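Side-chain contacts in putative pyridoxal phosphate-dependent transferase (Clostridium difficile, PDB 4DQ6), which binds pyridoxal-5'-phosphate and belongs to the class I and II aminotransferase family, its precise role remaining unassigned: residues S75-L80 with W86-E91; R82-K87 with I205-I210; W181-L186 with A220-E225; S247-L252 with A283-G288. All coordinates share one frame; numbering follows the deposited sequence.

Contact 1. Residues S75-L80 with W86-E91; sequences SIVNWL and WKIKSE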
# COMPACT_ATOMS: atom_id res chain seq x y z
N SER A 75 12.93 -11.42 -11.82
CA SER A 75 12.97 -12.45 -10.82
C SER A 75 11.67 -13.24 -10.77
O SER A 75 11.67 -14.46 -10.51
CB SER A 75 13.32 -11.88 -9.42
OG SER A 75 12.27 -11.19 -8.79
N ILE A 76 10.55 -12.52 -10.95
CA ILE A 76 9.24 -13.14 -10.98
C ILE A 76 9.09 -14.05 -12.21
O ILE A 76 8.67 -15.21 -12.10
CB ILE A 76 8.12 -12.09 -10.95
CG1 ILE A 76 8.18 -11.32 -9.61
CG2 ILE A 76 6.75 -12.74 -11.17
CD1 ILE A 76 7.31 -10.06 -9.56
N VAL A 77 9.40 -13.53 -13.37
CA VAL A 77 9.30 -14.32 -14.60
C VAL A 77 10.13 -15.59 -14.46
O VAL A 77 9.70 -16.66 -14.80
CB VAL A 77 9.78 -13.50 -15.84
CG1 VAL A 77 9.91 -14.40 -17.08
CG2 VAL A 77 8.83 -12.32 -16.08
N ASN A 78 11.35 -15.46 -13.95
CA ASN A 78 12.22 -16.62 -13.79
C ASN A 78 11.73 -17.62 -12.80
O ASN A 78 11.80 -18.81 -13.03
CB ASN A 78 13.63 -16.14 -13.44
CG ASN A 78 14.26 -15.39 -14.61
OD1 ASN A 78 13.82 -15.55 -15.79
ND2 ASN A 78 15.26 -14.56 -14.32
N TRP A 79 11.18 -17.16 -11.68
CA TRP A 79 10.49 -18.08 -10.73
C TRP A 79 9.37 -18.87 -11.35
O TRP A 79 9.27 -20.08 -11.22
CB TRP A 79 9.93 -17.25 -9.59
CG TRP A 79 9.40 -18.08 -8.47
CD1 TRP A 79 8.06 -18.31 -8.13
CD2 TRP A 79 10.17 -18.69 -7.38
NE1 TRP A 79 7.98 -19.07 -7.00
CE2 TRP A 79 9.22 -19.30 -6.48
CE3 TRP A 79 11.53 -18.81 -7.10
CZ2 TRP A 79 9.63 -20.00 -5.34
CZ3 TRP A 79 11.92 -19.46 -5.93
CH2 TRP A 79 10.98 -20.07 -5.10
N LEU A 80 8.48 -18.19 -12.05
CA LEU A 80 7.33 -18.89 -12.57
C LEU A 80 7.76 -19.94 -13.61
O LEU A 80 7.13 -21.01 -13.70
CB LEU A 80 6.36 -17.90 -13.21
CG LEU A 80 5.67 -16.90 -12.28
CD1 LEU A 80 4.64 -15.99 -12.99
CD2 LEU A 80 5.12 -17.51 -11.04
N TRP A 86 5.84 -22.29 -16.33
CA TRP A 86 4.92 -21.34 -16.92
C TRP A 86 5.73 -20.17 -17.41
O TRP A 86 6.33 -19.43 -16.60
CB TRP A 86 3.91 -20.91 -15.87
CG TRP A 86 2.89 -19.98 -16.40
CD1 TRP A 86 2.43 -19.86 -17.69
CD2 TRP A 86 2.13 -19.03 -15.62
NE1 TRP A 86 1.46 -18.88 -17.77
CE2 TRP A 86 1.22 -18.38 -16.54
CE3 TRP A 86 2.11 -18.69 -14.28
CZ2 TRP A 86 0.40 -17.36 -16.12
CZ3 TRP A 86 1.25 -17.66 -13.88
CH2 TRP A 86 0.41 -17.06 -14.77
N LYS A 87 5.80 -20.01 -18.72
CA LYS A 87 6.50 -18.88 -19.31
C LYS A 87 5.56 -17.71 -19.46
O LYS A 87 4.56 -17.79 -20.19
CB LYS A 87 7.09 -19.21 -20.69
CG LYS A 87 7.92 -18.05 -21.31
CD LYS A 87 9.28 -17.83 -20.59
CE LYS A 87 10.20 -19.07 -20.68
NZ LYS A 87 11.67 -18.98 -20.40
N ILE A 88 5.86 -16.63 -18.75
CA ILE A 88 5.13 -15.37 -18.87
C ILE A 88 6.04 -14.29 -19.44
O ILE A 88 7.26 -14.49 -19.61
CB ILE A 88 4.55 -14.89 -17.52
CG1 ILE A 88 5.64 -14.49 -16.49
CG2 ILE A 88 3.65 -15.98 -16.91
CD1 ILE A 88 5.15 -13.45 -15.44
N LYS A 89 5.43 -13.15 -19.80
CA LYS A 89 6.19 -11.98 -20.21
C LYS A 89 6.17 -10.98 -19.06
O LYS A 89 5.14 -10.81 -18.42
CB LYS A 89 5.59 -11.35 -21.44
CG LYS A 89 5.71 -12.28 -22.67
CD LYS A 89 5.04 -11.65 -23.88
CE LYS A 89 4.95 -12.61 -25.06
NZ LYS A 89 6.26 -12.92 -25.68
N SER A 90 7.29 -10.30 -18.84
CA SER A 90 7.39 -9.27 -17.80
C SER A 90 6.36 -8.17 -18.03
O SER A 90 5.83 -7.58 -17.10
CB SER A 90 8.78 -8.66 -17.75
OG SER A 90 9.18 -8.08 -19.00
N GLU A 91 6.02 -7.94 -19.30
CA GLU A 91 5.02 -6.93 -19.65
C GLU A 91 3.61 -7.23 -19.15
O GLU A 91 2.78 -6.34 -19.16
CB GLU A 91 4.95 -6.75 -21.18
CG GLU A 91 6.22 -6.16 -21.77
CD GLU A 91 7.31 -7.15 -22.15
OE1 GLU A 91 7.27 -8.36 -21.83
OE2 GLU A 91 8.27 -6.65 -22.83
O HOH W 1 7.94 -17.23 -16.80
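L80 of helix 70-84 rests its CD1 methyl against both W86 and I88, closing a helix-to-strand connection beside the seven-stranded mixed sheet of the aminotransferase fold. This is the tight part of the contact. CD1 meets I88 CD1 at 3.6 Å and W86 CZ3 at 3.9 Å. A chi1 of -178° sets the W86 indole alongside the L80 side chain, the two pointing the same way, and I88 CG2 sits over the centre of the indole face. W86 also packs on T232 and M234 of strand 230-234. The turn itself is held by a bond of 3.2 Å from W86 N to L80 O. Toward solvent the fit is looser. V77, partly exposed, offers CG2 to I88 CG1 at 3.9 Å and to S90 CB at 4.0 Å, while K87 and K89 set out away from the helix. Water 1 links the two backbones here as well: it donates to V77 O (2.7 Å) and W86 O (2.7 Å) and accepts from I88 N at 2.9 Å.

Contact 2. Residues R82-K87 with I205-I210; sequences RRHNWK and IHSDII. With PLP (pyridoxal-5'-phosphate), chain C.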
# COMPACT_ATOMS: atom_id res chain seq x y z
N ARG A 82 10.87 -21.53 -13.64
CA ARG A 82 11.67 -22.55 -12.95
C ARG A 82 10.80 -23.48 -12.15
O ARG A 82 11.00 -24.68 -12.12
CB ARG A 82 12.55 -21.93 -11.87
CG ARG A 82 13.58 -20.91 -12.24
CD ARG A 82 14.84 -21.16 -11.44
NE ARG A 82 14.83 -20.83 -10.01
CZ ARG A 82 14.64 -19.61 -9.50
NH1 ARG A 82 14.33 -18.60 -10.28
NH2 ARG A 82 14.72 -19.43 -8.21
N ARG A 83 9.89 -22.87 -11.41
CA ARG A 83 9.08 -23.60 -10.45
C ARG A 83 7.84 -24.22 -11.04
O ARG A 83 7.44 -25.28 -10.61
CB ARG A 83 8.72 -22.70 -9.27
CG ARG A 83 9.91 -22.03 -8.61
CD ARG A 83 10.74 -22.98 -7.76
NE ARG A 83 9.97 -23.67 -6.73
CZ ARG A 83 10.46 -24.62 -5.95
NH1 ARG A 83 11.72 -25.00 -6.08
NH2 ARG A 83 9.71 -25.19 -5.03
N HIS A 84 7.21 -23.54 -11.99
CA HIS A 84 5.89 -23.99 -12.47
C HIS A 84 5.87 -24.30 -13.93
O HIS A 84 4.81 -24.67 -14.45
CB HIS A 84 4.85 -22.95 -12.18
CG HIS A 84 4.81 -22.52 -10.76
ND1 HIS A 84 4.67 -23.40 -9.75
CD2 HIS A 84 4.84 -21.27 -10.19
CE1 HIS A 84 4.68 -22.74 -8.58
NE2 HIS A 84 4.79 -21.44 -8.86
N ASN A 85 6.98 -24.16 -14.62
CA ASN A 85 7.02 -24.37 -16.07
C ASN A 85 6.00 -23.50 -16.80
O ASN A 85 5.44 -23.91 -17.82
CB ASN A 85 6.78 -25.85 -16.40
CG ASN A 85 7.50 -26.28 -17.66
OD1 ASN A 85 8.65 -25.85 -17.97
ND2 ASN A 85 6.85 -27.17 -18.41
N TRP A 86 5.84 -22.29 -16.33
CA TRP A 86 4.92 -21.34 -16.92
C TRP A 86 5.73 -20.17 -17.41
O TRP A 86 6.33 -19.43 -16.60
CB TRP A 86 3.91 -20.91 -15.87
CG TRP A 86 2.89 -19.98 -16.40
CD1 TRP A 86 2.43 -19.86 -17.69
CD2 TRP A 86 2.13 -19.03 -15.62
NE1 TRP A 86 1.46 -18.88 -17.77
CE2 TRP A 86 1.22 -18.38 -16.54
CE3 TRP A 86 2.11 -18.69 -14.28
CZ2 TRP A 86 0.40 -17.36 -16.12
CZ3 TRP A 86 1.25 -17.66 -13.88
CH2 TRP A 86 0.41 -17.06 -14.77
N LYS A 87 5.80 -20.01 -18.72
CA LYS A 87 6.50 -18.88 -19.31
C LYS A 87 5.56 -17.71 -19.46
O LYS A 87 4.56 -17.79 -20.19
CB LYS A 87 7.09 -19.21 -20.69
CG LYS A 87 7.92 -18.05 -21.31
CD LYS A 87 9.28 -17.83 -20.59
CE LYS A 87 10.20 -19.07 -20.68
NZ LYS A 87 11.67 -18.98 -20.40
N ILE A 205 -2.05 -17.54 -4.58
CA ILE A 205 -1.06 -17.04 -3.63
C ILE A 205 -0.35 -18.23 -2.93
O ILE A 205 0.84 -18.10 -2.54
CB ILE A 205 -1.63 -16.07 -2.61
CG1 ILE A 205 -0.47 -15.31 -1.88
CG2 ILE A 205 -2.49 -16.78 -1.62
CD1 ILE A 205 -0.96 -14.18 -0.98
N HIS A 206 -0.98 -19.37 -2.73
CA HIS A 206 -0.30 -20.51 -2.05
C HIS A 206 0.47 -21.42 -3.00
O HIS A 206 0.82 -22.55 -2.64
CB HIS A 206 -1.29 -21.37 -1.26
CG HIS A 206 -2.05 -20.64 -0.19
ND1 HIS A 206 -1.58 -20.55 1.12
CD2 HIS A 206 -3.23 -19.90 -0.25
CE1 HIS A 206 -2.46 -19.83 1.83
NE2 HIS A 206 -3.46 -19.40 1.00
N SER A 207 0.81 -20.93 -4.18
CA SER A 207 1.28 -21.74 -5.31
C SER A 207 2.63 -22.41 -5.05
O SER A 207 2.95 -23.43 -5.64
CB SER A 207 1.41 -20.88 -6.57
OG SER A 207 2.27 -19.76 -6.33
N ASP A 208 3.39 -21.90 -4.08
CA ASP A 208 4.69 -22.49 -3.76
C ASP A 208 4.64 -23.46 -2.60
O ASP A 208 5.67 -24.10 -2.28
CB ASP A 208 5.75 -21.41 -3.43
CG ASP A 208 5.91 -20.35 -4.54
OD1 ASP A 208 6.06 -20.73 -5.70
OD2 ASP A 208 5.98 -19.12 -4.24
N ILE A 209 3.54 -23.45 -1.87
CA ILE A 209 3.42 -24.26 -0.67
C ILE A 209 2.71 -25.55 -1.03
O ILE A 209 1.48 -25.69 -0.89
CB ILE A 209 2.76 -23.49 0.49
CG1 ILE A 209 3.56 -22.17 0.77
CG2 ILE A 209 2.71 -24.38 1.73
CD1 ILE A 209 2.77 -21.23 1.66
N ILE A 210 3.47 -26.44 -1.62
CA ILE A 210 3.00 -27.69 -2.19
C ILE A 210 3.73 -28.87 -1.62
O ILE A 210 4.95 -28.83 -1.51
CB ILE A 210 3.19 -27.68 -3.73
CG1 ILE A 210 2.64 -26.40 -4.38
CG2 ILE A 210 2.59 -28.92 -4.36
CD1 ILE A 210 1.11 -26.22 -4.30
N1 PLP C . -5.55 -15.13 -0.96
C2 PLP C . -5.60 -16.27 -0.21
C2A PLP C . -6.26 -17.54 -0.66
C3 PLP C . -4.99 -16.32 1.10
O3 PLP C . -5.06 -17.42 1.85
C4 PLP C . -4.32 -15.14 1.61
C4A PLP C . -3.72 -15.11 2.99
C5 PLP C . -4.30 -13.97 0.75
C6 PLP C . -4.93 -14.01 -0.52
C5A PLP C . -3.58 -12.75 1.24
O4P PLP C . -4.16 -11.69 0.55
P PLP C . -3.39 -10.27 0.67
O1P PLP C . -2.23 -10.40 -0.25
O2P PLP C . -4.56 -9.30 0.24
O3P PLP C . -2.93 -10.25 2.17
O HOH W 2 6.79 -25.69 -4.15
O HOH W 3 7.41 -23.10 -6.19
O HOH W 4 4.34 -18.65 -7.88
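H84, the last residue of helix 70-84, faces S207 with their CA atoms 8.8 Å apart, S207 lying within a type I beta turn from H206 to I209 that follows strand 199-203 in the large domain of the aminotransferase fold. The side chains fill this interval partly by themselves and partly through water. The H84 imidazole presents CE1 to S207 O at 3.5 Å, and D208 OD1 lies at its edge, the ring and carboxylate planes being only 4° apart. Water 4, in the imidazole plane, joins H84 NE2 to S207 OG. R83 stays further back and reaches D208 through water: water 3 accepts from R83 NE and donates to D208 OD1 at 2.8 Å, and water 2 passes from R83 NH2 to D208 O. R83 is also salt-bridged to E289 through NH1 and to E293 through NH2, and D208 has direct partners in T239, through OD2, and W79, through OD1. At the start of the turn, I205 and H206 meet pyridoxal-5'-phosphate (PLP). I205 CG2 rests against PLP C2 at 3.5 Å, and H206 NE2 makes a hydrogen bond of 2.7 Å with PLP O3.

Contact 3. Residues W181-L186 with A220-E225; sequences WTKDEL and ASISKE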
# COMPACT_ATOMS: atom_id res chain seq x y z
N TRP A 181 -5.47 -28.46 -7.17
CA TRP A 181 -6.27 -28.99 -8.26
C TRP A 181 -5.38 -29.63 -9.32
O TRP A 181 -4.30 -29.09 -9.66
CB TRP A 181 -7.08 -27.87 -8.88
CG TRP A 181 -7.97 -27.13 -7.87
CD1 TRP A 181 -7.84 -25.81 -7.46
CD2 TRP A 181 -9.07 -27.66 -7.09
NE1 TRP A 181 -8.79 -25.49 -6.57
CE2 TRP A 181 -9.53 -26.57 -6.24
CE3 TRP A 181 -9.62 -28.89 -6.95
CZ2 TRP A 181 -10.65 -26.71 -5.40
CZ3 TRP A 181 -10.75 -29.04 -6.10
CH2 TRP A 181 -11.18 -27.98 -5.29
N THR A 182 -5.83 -30.76 -9.89
CA THR A 182 -5.08 -31.38 -10.97
C THR A 182 -5.38 -30.66 -12.30
O THR A 182 -6.34 -29.89 -12.42
CB THR A 182 -5.43 -32.86 -11.13
OG1 THR A 182 -6.80 -32.92 -11.57
CG2 THR A 182 -5.29 -33.63 -9.79
N LYS A 183 -4.50 -30.86 -13.26
CA LYS A 183 -4.71 -30.26 -14.59
C LYS A 183 -6.05 -30.63 -15.11
O LYS A 183 -6.77 -29.78 -15.63
CB LYS A 183 -3.61 -30.71 -15.51
CG LYS A 183 -3.79 -30.16 -16.92
CD LYS A 183 -2.85 -30.90 -17.84
CE LYS A 183 -1.49 -30.26 -17.77
NZ LYS A 183 -1.51 -28.89 -18.39
N ASP A 184 -6.43 -31.90 -14.98
CA ASP A 184 -7.75 -32.28 -15.48
C ASP A 184 -8.92 -31.63 -14.75
O ASP A 184 -9.99 -31.30 -15.35
CB ASP A 184 -7.92 -33.80 -15.51
CG ASP A 184 -7.11 -34.49 -16.62
OD1 ASP A 184 -6.57 -33.82 -17.52
OD2 ASP A 184 -7.09 -35.76 -16.60
N GLU A 185 -8.76 -31.39 -13.45
CA GLU A 185 -9.80 -30.67 -12.72
C GLU A 185 -9.91 -29.22 -13.19
O GLU A 185 -10.99 -28.65 -13.31
CB GLU A 185 -9.59 -30.71 -11.21
CG GLU A 185 -9.90 -32.04 -10.58
CD GLU A 185 -9.49 -32.10 -9.11
OE1 GLU A 185 -8.32 -31.86 -8.86
OE2 GLU A 185 -10.37 -32.41 -8.26
N LEU A 186 -8.77 -28.61 -13.46
CA LEU A 186 -8.72 -27.23 -13.92
C LEU A 186 -9.20 -27.10 -15.35
O LEU A 186 -9.94 -26.15 -15.68
CB LEU A 186 -7.30 -26.71 -13.80
CG LEU A 186 -6.80 -26.58 -12.36
CD1 LEU A 186 -5.30 -26.37 -12.38
CD2 LEU A 186 -7.54 -25.44 -11.66
N ALA A 220 -3.79 -20.46 -15.93
CA ALA A 220 -3.47 -19.79 -17.19
C ALA A 220 -2.41 -20.51 -18.00
O ALA A 220 -2.24 -20.20 -19.18
CB ALA A 220 -2.95 -18.38 -16.88
N SER A 221 -1.70 -21.47 -17.41
CA SER A 221 -0.57 -22.15 -18.05
C SER A 221 -0.99 -23.35 -18.93
O SER A 221 -0.18 -23.93 -19.64
CB SER A 221 0.43 -22.66 -16.99
OG SER A 221 -0.02 -23.83 -16.32
N ILE A 222 -2.26 -23.73 -18.83
CA ILE A 222 -2.73 -25.00 -19.42
C ILE A 222 -2.85 -24.96 -20.95
O ILE A 222 -2.53 -25.94 -21.63
CB ILE A 222 -4.05 -25.43 -18.78
CG1 ILE A 222 -3.77 -25.74 -17.31
CG2 ILE A 222 -4.67 -26.66 -19.49
CD1 ILE A 222 -5.04 -26.01 -16.52
N SER A 223 -3.25 -23.81 -21.47
CA SER A 223 -3.41 -23.60 -22.91
C SER A 223 -3.44 -22.12 -23.22
O SER A 223 -3.67 -21.27 -22.36
CB SER A 223 -4.71 -24.24 -23.39
OG SER A 223 -5.86 -23.53 -22.98
N LYS A 224 -3.28 -21.81 -24.49
CA LYS A 224 -3.33 -20.42 -24.92
C LYS A 224 -4.71 -19.83 -24.70
O LYS A 224 -4.85 -18.65 -24.42
CB LYS A 224 -2.97 -20.29 -26.42
CG LYS A 224 -1.49 -20.56 -26.68
CD LYS A 224 -0.57 -19.54 -26.01
CE LYS A 224 0.90 -19.82 -26.35
NZ LYS A 224 1.63 -18.55 -26.64
N GLU A 225 -5.73 -20.65 -24.87
CA GLU A 225 -7.09 -20.20 -24.71
C GLU A 225 -7.35 -19.88 -23.21
O GLU A 225 -8.03 -18.90 -22.84
CB GLU A 225 -8.04 -21.29 -25.19
CG GLU A 225 -7.98 -21.65 -26.70
CD GLU A 225 -6.64 -22.24 -27.24
OE1 GLU A 225 -5.95 -23.03 -26.53
OE2 GLU A 225 -6.32 -21.93 -28.44
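I222 reaches across to K183 and L186 at the first turn of helix 183-195, the helix of the beta-alpha-beta crossover that joins parallel strands 165-171 and 199-203. The backbones stay well apart, with 7.4 Å between the CA atoms of K183 and I222, so the junction depends on side chains.

Apolar packing comes first. The CD1 end of I222 presses on L186 CB at 3.6 Å, the two side chains crossing at about a right angle, and L186 lies in turn on L170 of strand 165-171. K183 contributes from the outer side. Its chain is extended at first and then bent at chi3 (-84°) and chi4 (-69°), which folds the amino end back alongside I222 as the two side chains slide past each other in opposite directions. NZ thereby comes to 4.0 Å from I222 CG2, a van der Waals approach where K183 is exposed.

Polar interactions do not link the two segments; the caps hold each helix start. S223 is the N-cap of helix 224-228, its OG accepting from F226 N. Separate links tie the segments to their surroundings: S221 OG is bonded to P218 O, and W181 NE1 to O of C171, a residue of the pyridoxal-5'-phosphate pocket. T182 is the N-cap of helix 183-195 and forms a capping box with E185, whose carboxylate is also salt-bridged to R179. E185 N donates to T182 OG1 at 3.1 Å. In return T182 N gives an almost straight bond (176°) of 2.9 Å to the anti lone pair of E185 OE1.

Contact 4. Residues S247-L252 with A283-G288; sequences SSYVVL and ASYNNG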
# COMPACT_ATOMS: atom_id res chain seq x y z
N SER A 247 3.73 -7.12 -0.80
CA SER A 247 4.13 -7.25 -2.20
C SER A 247 3.31 -8.32 -2.82
O SER A 247 3.24 -9.42 -2.29
CB SER A 247 5.59 -7.70 -2.23
OG SER A 247 6.08 -8.05 -3.54
N SER A 248 2.73 -8.06 -4.00
CA SER A 248 2.08 -9.10 -4.75
C SER A 248 2.09 -8.64 -6.22
O SER A 248 2.50 -7.52 -6.56
CB SER A 248 0.70 -9.36 -4.26
OG SER A 248 -0.17 -8.33 -4.66
N TYR A 249 1.68 -9.52 -7.11
CA TYR A 249 1.63 -9.20 -8.52
C TYR A 249 0.43 -9.88 -9.17
O TYR A 249 -0.06 -10.89 -8.66
CB TYR A 249 2.96 -9.52 -9.23
CG TYR A 249 3.44 -10.94 -9.04
CD1 TYR A 249 4.26 -11.24 -7.95
CD2 TYR A 249 3.11 -11.99 -9.93
CE1 TYR A 249 4.76 -12.50 -7.73
CE2 TYR A 249 3.62 -13.28 -9.69
CZ TYR A 249 4.41 -13.51 -8.58
OH TYR A 249 4.89 -14.79 -8.38
N VAL A 250 -0.01 -9.31 -10.29
CA VAL A 250 -1.04 -9.83 -11.11
C VAL A 250 -0.45 -10.09 -12.48
O VAL A 250 0.29 -9.25 -13.03
CB VAL A 250 -2.14 -8.78 -11.16
CG1 VAL A 250 -3.40 -9.40 -11.76
CG2 VAL A 250 -2.51 -8.23 -9.79
N VAL A 251 -0.91 -11.18 -13.09
CA VAL A 251 -0.41 -11.57 -14.40
C VAL A 251 -1.61 -11.39 -15.34
O VAL A 251 -2.63 -12.15 -15.24
CB VAL A 251 0.09 -13.02 -14.49
CG1 VAL A 251 0.56 -13.30 -15.90
CG2 VAL A 251 1.18 -13.26 -13.43
N LEU A 252 -1.51 -10.46 -16.30
CA LEU A 252 -2.64 -10.18 -17.22
C LEU A 252 -2.13 -10.28 -18.69
O LEU A 252 -1.62 -9.34 -19.26
CB LEU A 252 -3.24 -8.83 -16.90
CG LEU A 252 -3.55 -8.48 -15.48
CD1 LEU A 252 -2.43 -7.61 -14.87
CD2 LEU A 252 -4.89 -7.77 -15.40
N ALA A 283 15.01 -10.77 -3.79
CA ALA A 283 15.88 -11.68 -3.04
C ALA A 283 15.23 -13.05 -2.77
O ALA A 283 15.91 -14.06 -2.82
CB ALA A 283 16.31 -11.05 -1.71
N SER A 284 13.95 -13.03 -2.39
CA SER A 284 13.22 -14.27 -2.10
C SER A 284 13.19 -15.17 -3.34
O SER A 284 13.51 -16.38 -3.27
CB SER A 284 11.81 -14.00 -1.57
OG SER A 284 10.89 -13.51 -2.52
N TYR A 285 12.88 -14.61 -4.50
CA TYR A 285 12.74 -15.46 -5.68
C TYR A 285 14.10 -15.86 -6.23
O TYR A 285 14.31 -17.03 -6.62
CB TYR A 285 11.88 -14.78 -6.73
CG TYR A 285 10.39 -14.77 -6.42
CD1 TYR A 285 9.77 -15.84 -5.83
CD2 TYR A 285 9.64 -13.70 -6.78
CE1 TYR A 285 8.44 -15.84 -5.55
CE2 TYR A 285 8.26 -13.71 -6.55
CZ TYR A 285 7.69 -14.80 -6.02
OH TYR A 285 6.33 -14.76 -5.77
N ASN A 286 15.04 -14.94 -6.23
CA ASN A 286 16.37 -15.25 -6.75
C ASN A 286 17.20 -16.16 -5.85
O ASN A 286 17.94 -17.00 -6.38
CB ASN A 286 17.20 -14.02 -7.08
CG ASN A 286 16.71 -13.31 -8.36
OD1 ASN A 286 16.00 -13.88 -9.15
ND2 ASN A 286 17.16 -12.09 -8.57
N ASN A 287 17.05 -16.04 -4.53
CA ASN A 287 17.97 -16.76 -3.59
C ASN A 287 17.27 -17.65 -2.59
O ASN A 287 17.92 -18.38 -1.89
CB ASN A 287 18.76 -15.74 -2.83
CG ASN A 287 19.63 -14.93 -3.72
OD1 ASN A 287 19.49 -13.69 -3.79
ND2 ASN A 287 20.42 -15.59 -4.51
N GLY A 288 15.96 -17.60 -2.51
CA GLY A 288 15.20 -18.27 -1.45
C GLY A 288 14.81 -19.71 -1.67
O GLY A 288 14.20 -20.32 -0.79
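Chi1 of 54° sets the Y249 ring between its backbone N and carbonyl carbon, lifting it off strand 248-251, and chi1 of -75° directs Y285 from helix 275-287 to meet it, so that the two phenols approach from opposite directions. The pair bridges strand and helix at one side of the mixed sheet of the aminotransferase fold. Y249 OH donates to Y285 OH over 3.0 Å, which gives two buried hydroxyls a shared polar link. The approach is not symmetrical: Y285 OH lies in the plane of the Y249 ring, at its edge and 3.4 Å from Y249 CE1, whereas Y249 OH comes to the other ring obliquely. Apolar contact beside the bond is slight, with Y249 CE1 and Y285 CE2 3.9 Å apart. Helix 70-84 packs against both rings: I76 touches each, L80 lies on Y249, and the indole of W79 meets the Y285 ring. The backbones have other partners: Y249 pairs with M234 of the neighbouring strand, and Y285 O accepts from R82 NH2. Near the beginning of the strand, S247 OG is hydrogen-bonded to T281 OG1 of helix 275-287.

In the fold
Contacts 1, 2 and 4 cluster around helix 70-84, their centres 9 to 11 Å apart. Contacts 1 and 2 share W86 and K87, and W79 of contact 1 bonds to D208 of contact 2 while its ring also meets Y285 of contact 4. Contact 3 lies to one side, about 13 Å from contact 2, 17 Å from contact 1 and 22 Å from contact 4 between centres, and is joined to the group by W86 packing on A220 and S221. Along the chain contacts 2 and 3 interlace, while contact 4 follows all the others. Helix 70-84 thus links distant parts of the large domain, including the turn beside pyridoxal-5'-phosphate, around the mixed sheet.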